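Local coordinates for protein adhesin (Streptococcus sanguinis SK1 = NCTC 7863, PDB 6VS7) that probably mediates bacterial attachment to host sialoglycans through Siglec-like domains, each followed by an atypical Rib domain, as in related streptococcal adhesins, at residues Thr132-Thr137 with Ser161-Leu166; Arg202-Phe207 with Thr310-Ile315; Asn237-Gly242 with Lys300-Asp305; Gly294-Phe299 with Arg317-Asn322; Gly376-Ile381 with Asp393-Asp398. All coordinates share one frame; numbering follows the deposited sequence.

Interaction 1. Residues Thr132-Thr137 with Ser161-Leu166; sequences TPQVPT and SANPNL
The flat carboxamide of Asn163 meets the backbone of Gln134 with both of its polar atoms. Gln134 N lies in the plane of the Asn163 carbonyl, on a lone pair of OD1, while Asn163 ND2 donates to Gln134 O at 3.0 Å, with that oxygen 18° out of the Asn163 amide plane. One side chain thus reads the N-H and C=O of a single residue, much as a neighbouring strand would. This joins the opening loop of an atypical Rib domain, a family of the E-set clan, to the end of helix 149-162. The Gln134 N to OD1 separation of 2.5 Å is doubtfully short, although the bond is straight. Asn163 ND2 also bonds to Val159 O, so the amide is held from the helix as well, and water 1 donates to OD1 at 2.9 Å. The Gln134 chain bends at chi2 (-73°) and carries its amide clear of Asn163, the two amide planes 59° apart; only its CB and CG pack here, CB lying 3.4 Å from Ala162 O. Pro133, whose side chain is about 4 Å from a bound calcium ion, packs against Tyr184, Ile182 and Ile192. Pro136 sits on Ala158 and Val159, and Ala162 CB approaches Pro136 CA at 4.0 Å.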
# COMPACT_ATOMS: atom_id res chain seq x y z
N THR A 132 10.33 -9.41 20.42
CA THR A 132 9.85 -10.56 19.64
C THR A 132 9.68 -10.12 18.20
O THR A 132 8.74 -9.36 17.90
CB THR A 132 8.53 -11.10 20.19
OG1 THR A 132 8.56 -11.12 21.63
CG2 THR A 132 8.31 -12.52 19.67
N PRO A 133 10.53 -10.56 17.28
CA PRO A 133 10.45 -10.06 15.90
C PRO A 133 9.20 -10.55 15.18
O PRO A 133 8.77 -11.69 15.36
CB PRO A 133 11.72 -10.63 15.24
CG PRO A 133 12.64 -10.96 16.40
CD PRO A 133 11.72 -11.39 17.50
N GLN A 134 8.63 -9.67 14.36
CA GLN A 134 7.46 -9.97 13.55
C GLN A 134 7.88 -10.56 12.21
O GLN A 134 8.84 -10.09 11.58
CB GLN A 134 6.63 -8.70 13.32
CG GLN A 134 5.95 -8.12 14.55
CD GLN A 134 4.76 -8.95 15.02
OE1 GLN A 134 3.81 -9.19 14.26
NE2 GLN A 134 4.81 -9.41 16.26
N VAL A 135 7.16 -11.59 11.77
CA VAL A 135 7.39 -12.21 10.46
C VAL A 135 7.24 -11.17 9.36
O VAL A 135 6.29 -10.37 9.39
CB VAL A 135 6.41 -13.38 10.26
CG1 VAL A 135 6.25 -13.75 8.80
CG2 VAL A 135 6.86 -14.59 11.08
N PRO A 136 8.14 -11.09 8.38
CA PRO A 136 7.94 -10.15 7.27
C PRO A 136 7.00 -10.75 6.24
O PRO A 136 6.70 -11.94 6.27
CB PRO A 136 9.35 -9.99 6.69
CG PRO A 136 9.94 -11.37 6.90
CD PRO A 136 9.34 -11.93 8.18
N THR A 137 6.53 -9.91 5.32
CA THR A 137 5.86 -10.48 4.16
C THR A 137 6.90 -11.25 3.36
O THR A 137 8.06 -10.85 3.27
CB THR A 137 5.20 -9.40 3.30
OG1 THR A 137 6.18 -8.49 2.79
CG2 THR A 137 4.15 -8.63 4.10
N SER A 161 10.85 -3.29 7.86
CA SER A 161 9.53 -2.68 7.67
C SER A 161 8.47 -3.31 8.56
O SER A 161 7.55 -2.62 9.00
CB SER A 161 9.12 -2.79 6.20
OG SER A 161 7.72 -2.91 6.07
N ALA A 162 8.59 -4.61 8.84
CA ALA A 162 7.65 -5.28 9.73
C ALA A 162 8.03 -5.17 11.21
O ALA A 162 7.27 -5.64 12.06
CB ALA A 162 7.54 -6.76 9.35
N ASN A 163 9.18 -4.58 11.53
CA ASN A 163 9.66 -4.51 12.91
C ASN A 163 10.17 -3.11 13.25
O ASN A 163 11.33 -2.92 13.61
CB ASN A 163 10.76 -5.55 13.14
CG ASN A 163 10.23 -6.95 13.17
OD1 ASN A 163 9.59 -7.37 14.14
ND2 ASN A 163 10.49 -7.70 12.12
N PRO A 164 9.30 -2.10 13.18
CA PRO A 164 9.76 -0.73 13.50
C PRO A 164 10.17 -0.56 14.95
O PRO A 164 10.94 0.37 15.24
CB PRO A 164 8.54 0.13 13.15
CG PRO A 164 7.37 -0.79 13.39
CD PRO A 164 7.85 -2.14 12.89
N ASN A 165 9.71 -1.42 15.85
CA ASN A 165 9.95 -1.24 17.28
C ASN A 165 11.13 -2.05 17.80
O ASN A 165 11.35 -2.10 19.01
CB ASN A 165 8.68 -1.58 18.07
CG ASN A 165 7.53 -0.67 17.71
OD1 ASN A 165 7.72 0.54 17.52
ND2 ASN A 165 6.33 -1.24 17.59
N LEU A 166 11.91 -2.68 16.92
CA LEU A 166 13.20 -3.21 17.34
C LEU A 166 14.18 -2.05 17.49
O LEU A 166 13.99 -0.99 16.89
CB LEU A 166 13.71 -4.23 16.33
CG LEU A 166 12.79 -5.43 16.14
CD1 LEU A 166 13.41 -6.44 15.17
CD2 LEU A 166 12.50 -6.10 17.48
O HOH W 1 8.76 -6.19 16.67

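Interaction 2. Residues Arg202-Phe207 with Thr310-Ile315; sequences RVAPVF and TSEAKI. With CA (calcium ion), chain E.
Phe207 gives up more surface to this contact than any other residue, and it does so with the rim of its ring: CD2 lies 3.8 Å from Lys314 CB, and CE2 lies 4.0 Å from Ile315 O, both partners being near the ring plane. With CG anti to the backbone N (chi1 176°), the ring extends along strand 314-321, sliding past the Lys314 side chain, which runs in the opposite direction. Lys314 bends at chi2 (101°), and its methylene chain turns back along 202-207 until NZ reaches water 2 at 3.0 Å. That water donates to Pro205 O, so the polar link between the segments is water-mediated. Strand 206-207 belongs to the sheet containing 222-229, whereas 314-321 belongs to the sheet containing 296-305; the contact therefore bridges the two sheets of the Siglec-like domain, consistent with its immunoglobulin-like sandwich. Phe207 also stacks on Phe228 and touches Val301, placing its ring between the layers. At the other end, Ala204 CB points at the opposing backbone and meets Ser311 CA at 3.6 Å. Ser311 CB in turn lies 3.4 Å from Pro205 O, while its hydroxyl bonds to the backbone N of Ala303 and so fastens the segment leading into strand 314-321 to strand 296-305. Just before Ala204, Val203 O binds a calcium ion at 2.2 Å, sharing it with Asp201, Asp230, Asn231 and Asp305.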
# COMPACT_ATOMS: atom_id res chain seq x y z
N ARG A 202 7.11 -19.62 -8.06
CA ARG A 202 6.64 -20.69 -8.94
C ARG A 202 5.46 -20.28 -9.81
O ARG A 202 4.90 -21.14 -10.51
CB ARG A 202 6.23 -21.91 -8.11
CG ARG A 202 7.35 -22.83 -7.75
CD ARG A 202 6.80 -23.91 -6.84
NE ARG A 202 6.44 -23.38 -5.52
CZ ARG A 202 5.21 -23.20 -5.07
NH1 ARG A 202 4.15 -23.53 -5.81
NH2 ARG A 202 5.03 -22.70 -3.85
N VAL A 203 5.04 -19.02 -9.78
CA VAL A 203 3.84 -18.58 -10.47
C VAL A 203 4.18 -17.41 -11.38
O VAL A 203 4.77 -16.42 -10.93
CB VAL A 203 2.71 -18.19 -9.49
CG1 VAL A 203 1.41 -17.97 -10.26
CG2 VAL A 203 2.53 -19.26 -8.42
N ALA A 204 3.81 -17.51 -12.64
CA ALA A 204 4.09 -16.44 -13.57
C ALA A 204 3.05 -15.33 -13.40
O ALA A 204 1.98 -15.54 -12.82
CB ALA A 204 4.11 -16.98 -14.99
N PRO A 205 3.37 -14.11 -13.84
CA PRO A 205 2.38 -13.03 -13.82
C PRO A 205 1.05 -13.41 -14.48
O PRO A 205 1.00 -14.31 -15.32
CB PRO A 205 3.10 -11.91 -14.57
CG PRO A 205 4.54 -12.14 -14.26
CD PRO A 205 4.70 -13.64 -14.28
N VAL A 206 -0.02 -12.74 -14.08
CA VAL A 206 -1.36 -13.01 -14.61
C VAL A 206 -1.79 -11.80 -15.44
O VAL A 206 -1.61 -10.65 -15.01
CB VAL A 206 -2.36 -13.28 -13.46
CG1 VAL A 206 -3.77 -13.48 -13.99
CG2 VAL A 206 -1.92 -14.50 -12.65
N PHE A 207 -2.32 -12.05 -16.64
CA PHE A 207 -2.90 -11.01 -17.48
C PHE A 207 -4.41 -10.96 -17.19
O PHE A 207 -5.17 -11.83 -17.64
CB PHE A 207 -2.60 -11.28 -18.95
CG PHE A 207 -3.26 -10.30 -19.89
CD1 PHE A 207 -3.37 -8.96 -19.57
CD2 PHE A 207 -3.75 -10.74 -21.12
CE1 PHE A 207 -3.97 -8.07 -20.46
CE2 PHE A 207 -4.35 -9.86 -21.99
CZ PHE A 207 -4.46 -8.52 -21.66
N THR A 310 8.22 -15.94 -16.95
CA THR A 310 7.46 -15.23 -17.94
C THR A 310 6.17 -15.96 -18.15
O THR A 310 6.16 -17.13 -18.35
CB THR A 310 8.21 -15.19 -19.27
OG1 THR A 310 9.45 -14.55 -19.12
CG2 THR A 310 7.42 -14.51 -20.30
N SER A 311 5.06 -15.25 -18.19
CA SER A 311 3.76 -15.86 -18.41
C SER A 311 3.56 -16.45 -19.78
O SER A 311 4.22 -16.12 -20.68
CB SER A 311 2.66 -14.84 -18.19
OG SER A 311 2.82 -13.79 -19.05
N GLU A 312 2.60 -17.34 -19.91
CA GLU A 312 2.29 -17.91 -21.18
C GLU A 312 1.54 -16.83 -21.94
O GLU A 312 0.68 -16.20 -21.39
CB GLU A 312 1.44 -19.15 -21.02
CG GLU A 312 1.18 -19.62 -19.58
CD GLU A 312 2.44 -19.97 -18.76
OE1 GLU A 312 2.61 -19.49 -17.57
OE2 GLU A 312 3.26 -20.75 -19.30
N ALA A 313 1.89 -16.61 -23.19
CA ALA A 313 1.27 -15.59 -24.03
C ALA A 313 -0.24 -15.63 -24.00
O ALA A 313 -0.81 -16.64 -24.13
CB ALA A 313 1.73 -15.71 -25.43
N LYS A 314 -0.85 -14.50 -23.77
CA LYS A 314 -2.27 -14.48 -23.73
C LYS A 314 -2.72 -13.43 -24.72
O LYS A 314 -2.02 -12.51 -25.05
CB LYS A 314 -2.81 -14.25 -22.32
CG LYS A 314 -3.27 -15.49 -21.58
CD LYS A 314 -2.25 -15.95 -20.59
CE LYS A 314 -2.89 -16.74 -19.48
NZ LYS A 314 -1.87 -17.14 -18.46
N ILE A 315 -3.93 -13.60 -25.15
CA ILE A 315 -4.51 -12.81 -26.17
C ILE A 315 -5.49 -11.75 -25.78
O ILE A 315 -6.27 -11.92 -24.88
CB ILE A 315 -5.31 -13.78 -27.02
CG1 ILE A 315 -5.82 -13.19 -28.27
CG2 ILE A 315 -6.53 -14.23 -26.29
CD1 ILE A 315 -5.34 -14.00 -29.41
CA CA E . 5.78 -14.75 -9.86
O HOH W 2 -0.66 -16.41 -15.81

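Interaction 3. Residues Asn237-Gly242 with Lys300-Asp305; sequences NVNFAG and KVRATD. With CA (calcium ion), chain E.
Arg302 O is gripped by three groups: Asn239 N bonds to it at 2.8 Å, approaching nearly along the C=O axis (168°), water 3 adds a weak bond, and Val238 CA makes a C-H...O contact. The same water donates to Asn237 OD1 at 2.8 Å and is hydrogen-bonded to Thr304 OG1, tying together side chains that share a face; Thr304 OG1 is also hydrogen-bonded to Thr310 OG1. Arg302 N returns a bond to Asn239 O, and Thr304 N bonds to Asn237 O. These pairs fix an antiparallel register, at 164° between strand directions, in which 235-239 forms the border of the four-stranded mixed sheet of the Siglec-like domain. Asn237, Asn239, Arg302 and Thr304 project from one face; Val238 and Ala303 project from the other, toward the sandwich interior. There Val301 CG2, anti to its own backbone N, rests over one face of the Phe240 ring as a CH-pi contact, 4.0 Å from the ring centroid. It also touches Val238 CG1 at 3.6 Å, and Phe228 of the facing sheet packs on both valines. On the polar face, Gly242 CA lies over the Arg302 guanidinium, 3.8 Å from NH1. Past the last pair, Asp305 OD2 binds calcium at 2.3 Å.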
# COMPACT_ATOMS: atom_id res chain seq x y z
N ASN A 237 8.83 -6.66 -16.80
CA ASN A 237 8.75 -6.44 -18.24
C ASN A 237 7.39 -6.92 -18.74
O ASN A 237 6.88 -7.94 -18.29
CB ASN A 237 9.88 -7.17 -18.99
CG ASN A 237 9.74 -7.07 -20.53
OD1 ASN A 237 9.09 -7.91 -21.15
ND2 ASN A 237 10.36 -6.05 -21.12
N VAL A 238 6.81 -6.14 -19.66
CA VAL A 238 5.61 -6.52 -20.40
C VAL A 238 5.96 -6.51 -21.88
O VAL A 238 6.51 -5.52 -22.38
CB VAL A 238 4.44 -5.56 -20.11
CG1 VAL A 238 3.26 -5.88 -21.00
CG2 VAL A 238 4.04 -5.64 -18.65
N ASN A 239 5.67 -7.60 -22.57
CA ASN A 239 6.16 -7.78 -23.93
C ASN A 239 5.03 -8.17 -24.86
O ASN A 239 4.31 -9.14 -24.61
CB ASN A 239 7.26 -8.83 -23.98
CG ASN A 239 7.92 -8.91 -25.35
OD1 ASN A 239 8.32 -7.89 -25.91
ND2 ASN A 239 8.01 -10.11 -25.90
N PHE A 240 4.89 -7.42 -25.96
CA PHE A 240 3.86 -7.66 -26.96
C PHE A 240 4.42 -8.29 -28.23
O PHE A 240 3.64 -8.66 -29.11
CB PHE A 240 3.14 -6.34 -27.32
CG PHE A 240 2.46 -5.69 -26.15
CD1 PHE A 240 3.14 -4.78 -25.35
CD2 PHE A 240 1.15 -5.99 -25.84
CE1 PHE A 240 2.52 -4.18 -24.26
CE2 PHE A 240 0.53 -5.40 -24.74
CZ PHE A 240 1.21 -4.50 -23.95
N ALA A 241 5.74 -8.37 -28.35
CA ALA A 241 6.36 -8.96 -29.53
C ALA A 241 7.01 -10.32 -29.28
O ALA A 241 8.11 -10.54 -29.70
CB ALA A 241 7.38 -8.01 -30.10
N GLY A 242 6.28 -11.21 -28.64
CA GLY A 242 6.71 -12.54 -28.29
C GLY A 242 7.18 -13.38 -29.44
O GLY A 242 8.27 -13.93 -29.40
N LYS A 300 -0.81 -10.63 -28.66
CA LYS A 300 -0.36 -11.58 -27.65
C LYS A 300 0.61 -10.85 -26.73
O LYS A 300 1.54 -10.19 -27.20
CB LYS A 300 0.35 -12.80 -28.26
CG LYS A 300 -0.39 -13.46 -29.41
CD LYS A 300 -1.38 -14.49 -28.91
CE LYS A 300 -1.21 -15.83 -29.64
NZ LYS A 300 -2.22 -16.84 -29.21
N VAL A 301 0.41 -10.99 -25.42
CA VAL A 301 1.23 -10.30 -24.43
C VAL A 301 1.76 -11.30 -23.41
O VAL A 301 1.05 -12.23 -23.01
CB VAL A 301 0.43 -9.17 -23.74
CG1 VAL A 301 -0.78 -9.73 -22.99
CG2 VAL A 301 1.32 -8.34 -22.82
N ARG A 302 3.03 -11.14 -23.02
CA ARG A 302 3.63 -11.89 -21.92
C ARG A 302 4.20 -10.91 -20.91
O ARG A 302 4.64 -9.80 -21.26
CB ARG A 302 4.76 -12.81 -22.41
CG ARG A 302 4.44 -13.62 -23.64
CD ARG A 302 5.41 -14.79 -23.78
NE ARG A 302 6.80 -14.36 -23.99
CZ ARG A 302 7.54 -14.71 -25.03
NH1 ARG A 302 7.03 -15.50 -25.97
NH2 ARG A 302 8.79 -14.28 -25.14
N ALA A 303 4.21 -11.31 -19.64
CA ALA A 303 4.78 -10.51 -18.57
C ALA A 303 5.77 -11.35 -17.77
O ALA A 303 5.52 -12.53 -17.51
CB ALA A 303 3.70 -9.95 -17.65
N THR A 304 6.82 -10.71 -17.34
CA THR A 304 7.88 -11.33 -16.61
C THR A 304 8.08 -10.77 -15.22
O THR A 304 8.07 -9.59 -15.05
CB THR A 304 9.13 -11.09 -17.43
OG1 THR A 304 9.01 -11.82 -18.63
CG2 THR A 304 10.26 -11.56 -16.76
N ASP A 305 8.24 -11.62 -14.22
CA ASP A 305 8.48 -11.10 -12.88
C ASP A 305 9.99 -10.95 -12.63
O ASP A 305 10.82 -11.26 -13.49
CB ASP A 305 7.78 -11.96 -11.82
CG ASP A 305 8.23 -13.43 -11.79
OD1 ASP A 305 9.41 -13.74 -12.07
OD2 ASP A 305 7.37 -14.29 -11.45
CA CA E . 5.78 -14.75 -9.86
O HOH W 3 7.68 -10.33 -20.73
O HOH W 4 1.19 -8.40 -30.15

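Interaction 4. Residues Gly294-Phe299 with Arg317-Asn322; sequences GGKYTF and RIVFAN
Strands 296-299 and 317-321 run antiparallel at 178°, with Tyr297 and Ile318 as the hydrogen-bonded pair (Tyr297 N to Ile318 O 2.9 Å, Ile318 N to Tyr297 O 2.8 Å) flanked by the non-hydrogen-bonded pairs Lys296-Val319 and Thr298-Arg317. One more bond, Phe320 N to Gly295 O, continues the ladder into the inverse gamma turn centred on Gly295. The Phe320 ring covers that turn: Gly295 C lies 3.4 Å above the ring plane, with Lys296 N over the same face. The far edge of Phe320 points into the face of Tyr297, CZ sitting over its centre in a T-shaped pair with planes at 85° and centroids 5.1 Å apart. Tyr297 continues onto Leu253 of helix 244-255, and Phe299, which meets Ile318 CD1 through CE1 at 3.9 Å, touches the same helix residue. The opposite face of this beta hairpin is largely polar, with Lys296, Thr298 and Arg317 beside Val319. Arg317 runs beside Thr298, CD being 3.3 Å from OG1, then bends at chi3 (-58°) so that its NH1 lies beside the Lys296 methylenes, 3.5 Å from CE. The two charged ends stay apart, Lys296 NZ being 4.9 Å from Arg317 NH1. Arg317 NH2 forms a salt bridge with Asp213 of strand 213-217, whose negative charge would be expected to offset the proximity of two like charges.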
# COMPACT_ATOMS: atom_id res chain seq x y z
N GLY A 294 -12.59 -8.95 -41.07
CA GLY A 294 -11.18 -8.78 -40.77
C GLY A 294 -10.83 -7.47 -40.12
O GLY A 294 -9.65 -7.10 -40.07
N GLY A 295 -11.82 -6.74 -39.61
CA GLY A 295 -11.58 -5.48 -38.93
C GLY A 295 -11.25 -5.64 -37.46
O GLY A 295 -12.01 -5.21 -36.59
N LYS A 296 -10.12 -6.28 -37.19
CA LYS A 296 -9.61 -6.49 -35.83
C LYS A 296 -8.10 -6.56 -35.90
O LYS A 296 -7.53 -6.96 -36.91
CB LYS A 296 -10.10 -7.80 -35.17
CG LYS A 296 -11.57 -8.13 -35.31
CD LYS A 296 -11.78 -9.64 -35.49
CE LYS A 296 -13.24 -10.08 -35.25
NZ LYS A 296 -14.25 -9.33 -36.05
N TYR A 297 -7.45 -6.20 -34.80
CA TYR A 297 -6.07 -6.57 -34.56
C TYR A 297 -6.05 -7.49 -33.35
O TYR A 297 -6.68 -7.20 -32.33
CB TYR A 297 -5.18 -5.35 -34.31
CG TYR A 297 -4.86 -4.49 -35.51
CD1 TYR A 297 -4.63 -5.05 -36.76
CD2 TYR A 297 -4.81 -3.11 -35.38
CE1 TYR A 297 -4.33 -4.24 -37.86
CE2 TYR A 297 -4.51 -2.30 -36.45
CZ TYR A 297 -4.28 -2.86 -37.69
OH TYR A 297 -3.99 -2.03 -38.75
N THR A 298 -5.35 -8.61 -33.49
CA THR A 298 -5.25 -9.62 -32.45
C THR A 298 -3.82 -9.64 -31.92
O THR A 298 -2.88 -9.79 -32.70
CB THR A 298 -5.64 -11.01 -32.99
OG1 THR A 298 -7.01 -11.00 -33.41
CG2 THR A 298 -5.46 -12.06 -31.94
N PHE A 299 -3.67 -9.48 -30.60
CA PHE A 299 -2.36 -9.33 -29.98
C PHE A 299 -2.09 -10.49 -29.03
O PHE A 299 -2.99 -11.21 -28.63
CB PHE A 299 -2.26 -8.01 -29.20
CG PHE A 299 -2.59 -6.81 -30.02
CD1 PHE A 299 -3.90 -6.36 -30.12
CD2 PHE A 299 -1.59 -6.15 -30.72
CE1 PHE A 299 -4.21 -5.26 -30.88
CE2 PHE A 299 -1.90 -5.04 -31.49
CZ PHE A 299 -3.22 -4.60 -31.58
N ARG A 317 -7.65 -8.32 -28.12
CA ARG A 317 -7.98 -7.84 -29.46
C ARG A 317 -8.46 -6.40 -29.40
O ARG A 317 -9.11 -5.99 -28.43
CB ARG A 317 -9.06 -8.72 -30.13
CG ARG A 317 -8.62 -10.17 -30.38
CD ARG A 317 -9.54 -10.88 -31.36
NE ARG A 317 -10.92 -10.89 -30.90
CZ ARG A 317 -11.93 -11.42 -31.59
NH1 ARG A 317 -11.70 -11.98 -32.77
NH2 ARG A 317 -13.16 -11.39 -31.10
N ILE A 318 -8.12 -5.63 -30.44
CA ILE A 318 -8.72 -4.33 -30.70
C ILE A 318 -9.69 -4.50 -31.86
O ILE A 318 -9.29 -4.95 -32.94
CB ILE A 318 -7.67 -3.26 -31.03
CG1 ILE A 318 -6.99 -2.77 -29.75
CG2 ILE A 318 -8.33 -2.07 -31.76
CD1 ILE A 318 -5.81 -1.83 -29.99
N VAL A 319 -10.95 -4.15 -31.64
CA VAL A 319 -12.01 -4.42 -32.60
C VAL A 319 -12.49 -3.09 -33.17
O VAL A 319 -12.83 -2.17 -32.41
CB VAL A 319 -13.16 -5.21 -31.95
CG1 VAL A 319 -14.22 -5.57 -32.99
CG2 VAL A 319 -12.61 -6.47 -31.28
N PHE A 320 -12.50 -2.99 -34.49
CA PHE A 320 -12.90 -1.76 -35.15
C PHE A 320 -14.42 -1.65 -35.17
O PHE A 320 -15.13 -2.65 -35.34
CB PHE A 320 -12.35 -1.68 -36.58
CG PHE A 320 -10.88 -2.04 -36.73
CD1 PHE A 320 -9.99 -1.98 -35.65
CD2 PHE A 320 -10.38 -2.43 -37.97
CE1 PHE A 320 -8.64 -2.31 -35.83
CE2 PHE A 320 -9.05 -2.75 -38.15
CZ PHE A 320 -8.18 -2.69 -37.08
N ALA A 321 -14.92 -0.44 -34.99
CA ALA A 321 -16.35 -0.19 -35.04
C ALA A 321 -16.63 1.13 -35.77
O ALA A 321 -15.93 2.12 -35.58
CB ALA A 321 -16.98 -0.14 -33.63
N ASN A 322 -17.66 1.12 -36.59
CA ASN A 322 -18.12 2.33 -37.23
C ASN A 322 -18.69 3.28 -36.19
O ASN A 322 -19.24 2.86 -35.18
CB ASN A 322 -19.16 2.00 -38.29
CG ASN A 322 -18.62 1.11 -39.37
OD1 ASN A 322 -17.60 1.42 -39.98
ND2 ASN A 322 -19.30 -0.01 -39.61
O HOH W 5 -15.01 -4.61 -37.17

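Interaction 5. Residues Gly376-Ile381 with Asp393-Asp398; sequences GSVTVI and DTITAD. With CA (calcium ion), chain D.
Asp393 grips a calcium ion with both carboxylate oxygens, OD1 at 2.7 Å and OD2 at 2.5 Å from the metal, beside waters 7, 8 and 9 and the carbonyl oxygens of Tyr327 and Thr324. Tyr382 OH bonds to OD2 as a second-shell partner and restrains the carboxylate's rotation. The backbone of the same residue is doubly paired: Val380 N bonds to Asp393 O at 2.7 Å, with the donor tilted 26° from the carbonyl plane, and Asp393 N bonds to Val380 O. Val378 and Ile395 exchange a second pair of bonds, Ile395 N to Val378 O being 2.8 Å and nearly straight (170°). These alternate with the non-hydrogen-bonded pair Thr379-Thr394 in an antiparallel hairpin of the atypical Rib domain. On the face that carries Val378, Val380 and Ile395, Val378 CB meets Ile395 CB at 4.0 Å, and Val380 CG2, anti to the carbonyl carbon, leans across to Ile395 CD1 at 4.1 Å. Beyond the pairing, Ala397 CB covers Ser377 N at 3.8 Å as 393-398 turns into a short 3-10 segment. Val378 and Ile395 face helix 346-360, touching Ile352 and Val356 respectively, while strand 369-372 pairs along the other side of 378-381.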
# COMPACT_ATOMS: atom_id res chain seq x y z
N GLY A 376 -37.52 13.37 -48.52
CA GLY A 376 -37.46 13.98 -47.20
C GLY A 376 -36.85 13.13 -46.10
O GLY A 376 -36.64 13.64 -45.00
N SER A 377 -36.58 11.85 -46.34
CA SER A 377 -35.75 11.11 -45.41
C SER A 377 -34.36 11.75 -45.36
O SER A 377 -33.98 12.52 -46.25
CB SER A 377 -35.65 9.64 -45.80
OG SER A 377 -34.83 9.49 -46.94
N VAL A 378 -33.62 11.47 -44.29
CA VAL A 378 -32.36 12.17 -44.04
C VAL A 378 -31.28 11.13 -43.82
O VAL A 378 -31.41 10.27 -42.95
CB VAL A 378 -32.46 13.12 -42.83
CG1 VAL A 378 -31.08 13.66 -42.47
CG2 VAL A 378 -33.46 14.26 -43.12
N THR A 379 -30.20 11.20 -44.62
CA THR A 379 -29.01 10.37 -44.42
C THR A 379 -28.03 11.10 -43.51
O THR A 379 -27.60 12.23 -43.81
CB THR A 379 -28.33 10.04 -45.75
OG1 THR A 379 -29.27 9.40 -46.62
CG2 THR A 379 -27.13 9.11 -45.51
N VAL A 380 -27.68 10.47 -42.40
CA VAL A 380 -26.68 10.97 -41.46
C VAL A 380 -25.38 10.23 -41.76
O VAL A 380 -25.32 9.01 -41.64
CB VAL A 380 -27.12 10.74 -40.01
CG1 VAL A 380 -26.13 11.29 -39.04
CG2 VAL A 380 -28.47 11.36 -39.78
N ILE A 381 -24.35 10.98 -42.17
CA ILE A 381 -23.06 10.45 -42.60
C ILE A 381 -21.99 10.85 -41.58
O ILE A 381 -21.66 12.04 -41.48
CB ILE A 381 -22.67 10.96 -44.00
CG1 ILE A 381 -23.75 10.62 -45.03
CG2 ILE A 381 -21.31 10.39 -44.43
CD1 ILE A 381 -23.43 11.13 -46.43
N ASP A 393 -26.55 6.65 -40.77
CA ASP A 393 -27.84 6.49 -40.13
C ASP A 393 -28.89 7.09 -41.05
O ASP A 393 -28.60 7.97 -41.86
CB ASP A 393 -27.88 7.19 -38.75
CG ASP A 393 -27.50 6.26 -37.60
OD1 ASP A 393 -27.94 5.09 -37.60
OD2 ASP A 393 -26.77 6.71 -36.68
N THR A 394 -30.12 6.58 -40.94
CA THR A 394 -31.24 7.09 -41.71
C THR A 394 -32.30 7.60 -40.75
O THR A 394 -32.67 6.90 -39.80
CB THR A 394 -31.83 6.02 -42.64
OG1 THR A 394 -30.83 5.58 -43.56
CG2 THR A 394 -33.02 6.58 -43.42
N ILE A 395 -32.75 8.83 -40.96
CA ILE A 395 -33.95 9.34 -40.29
C ILE A 395 -35.09 9.24 -41.31
O ILE A 395 -35.02 9.84 -42.38
CB ILE A 395 -33.76 10.79 -39.81
CG1 ILE A 395 -32.49 10.91 -38.95
CG2 ILE A 395 -35.01 11.26 -39.04
CD1 ILE A 395 -32.23 12.35 -38.40
N THR A 396 -36.11 8.45 -40.99
CA THR A 396 -37.18 8.21 -41.97
C THR A 396 -38.04 9.46 -42.16
O THR A 396 -38.08 10.36 -41.31
CB THR A 396 -38.04 7.02 -41.55
OG1 THR A 396 -38.48 7.19 -40.20
CG2 THR A 396 -37.24 5.72 -41.63
N ALA A 397 -38.74 9.50 -43.30
CA ALA A 397 -39.48 10.71 -43.68
C ALA A 397 -40.65 10.98 -42.75
O ALA A 397 -41.01 12.15 -42.55
CB ALA A 397 -39.96 10.59 -45.13
N ASP A 398 -41.25 9.94 -42.16
CA ASP A 398 -42.32 10.19 -41.21
C ASP A 398 -41.84 10.89 -39.96
O ASP A 398 -42.67 11.30 -39.14
CB ASP A 398 -43.02 8.89 -40.81
CG ASP A 398 -42.12 7.96 -40.01
OD1 ASP A 398 -40.91 7.90 -40.31
OD2 ASP A 398 -42.62 7.28 -39.08
CA CA D . -26.44 4.58 -35.38
O HOH W 6 -29.63 7.07 -46.08
O HOH W 7 -26.74 2.17 -36.30
O HOH W 8 -26.66 3.05 -33.14
O HOH W 9 -28.92 4.91 -34.58

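In the fold
From the N terminus, interaction 1 closes first, folding helix 149-162 back on the entry loop of one atypical Rib domain. Interaction 2 then closes a loop of 102 residues in the Siglec-like domain, and both segments of interaction 3 fall within that span; the two contacts touch and share one calcium ion. Interaction 4 crosses both: its segment 294-299 lies inside them, while 317-322 follows residue 315. Together, interactions 3 and 4 join strand 296-305 to its neighbours on either side in one sheet, and interaction 2 ties that sheet to the facing one. Interaction 5 closes a separate hairpin in the last Rib domain, its centre about 29 Å from that of interaction 4.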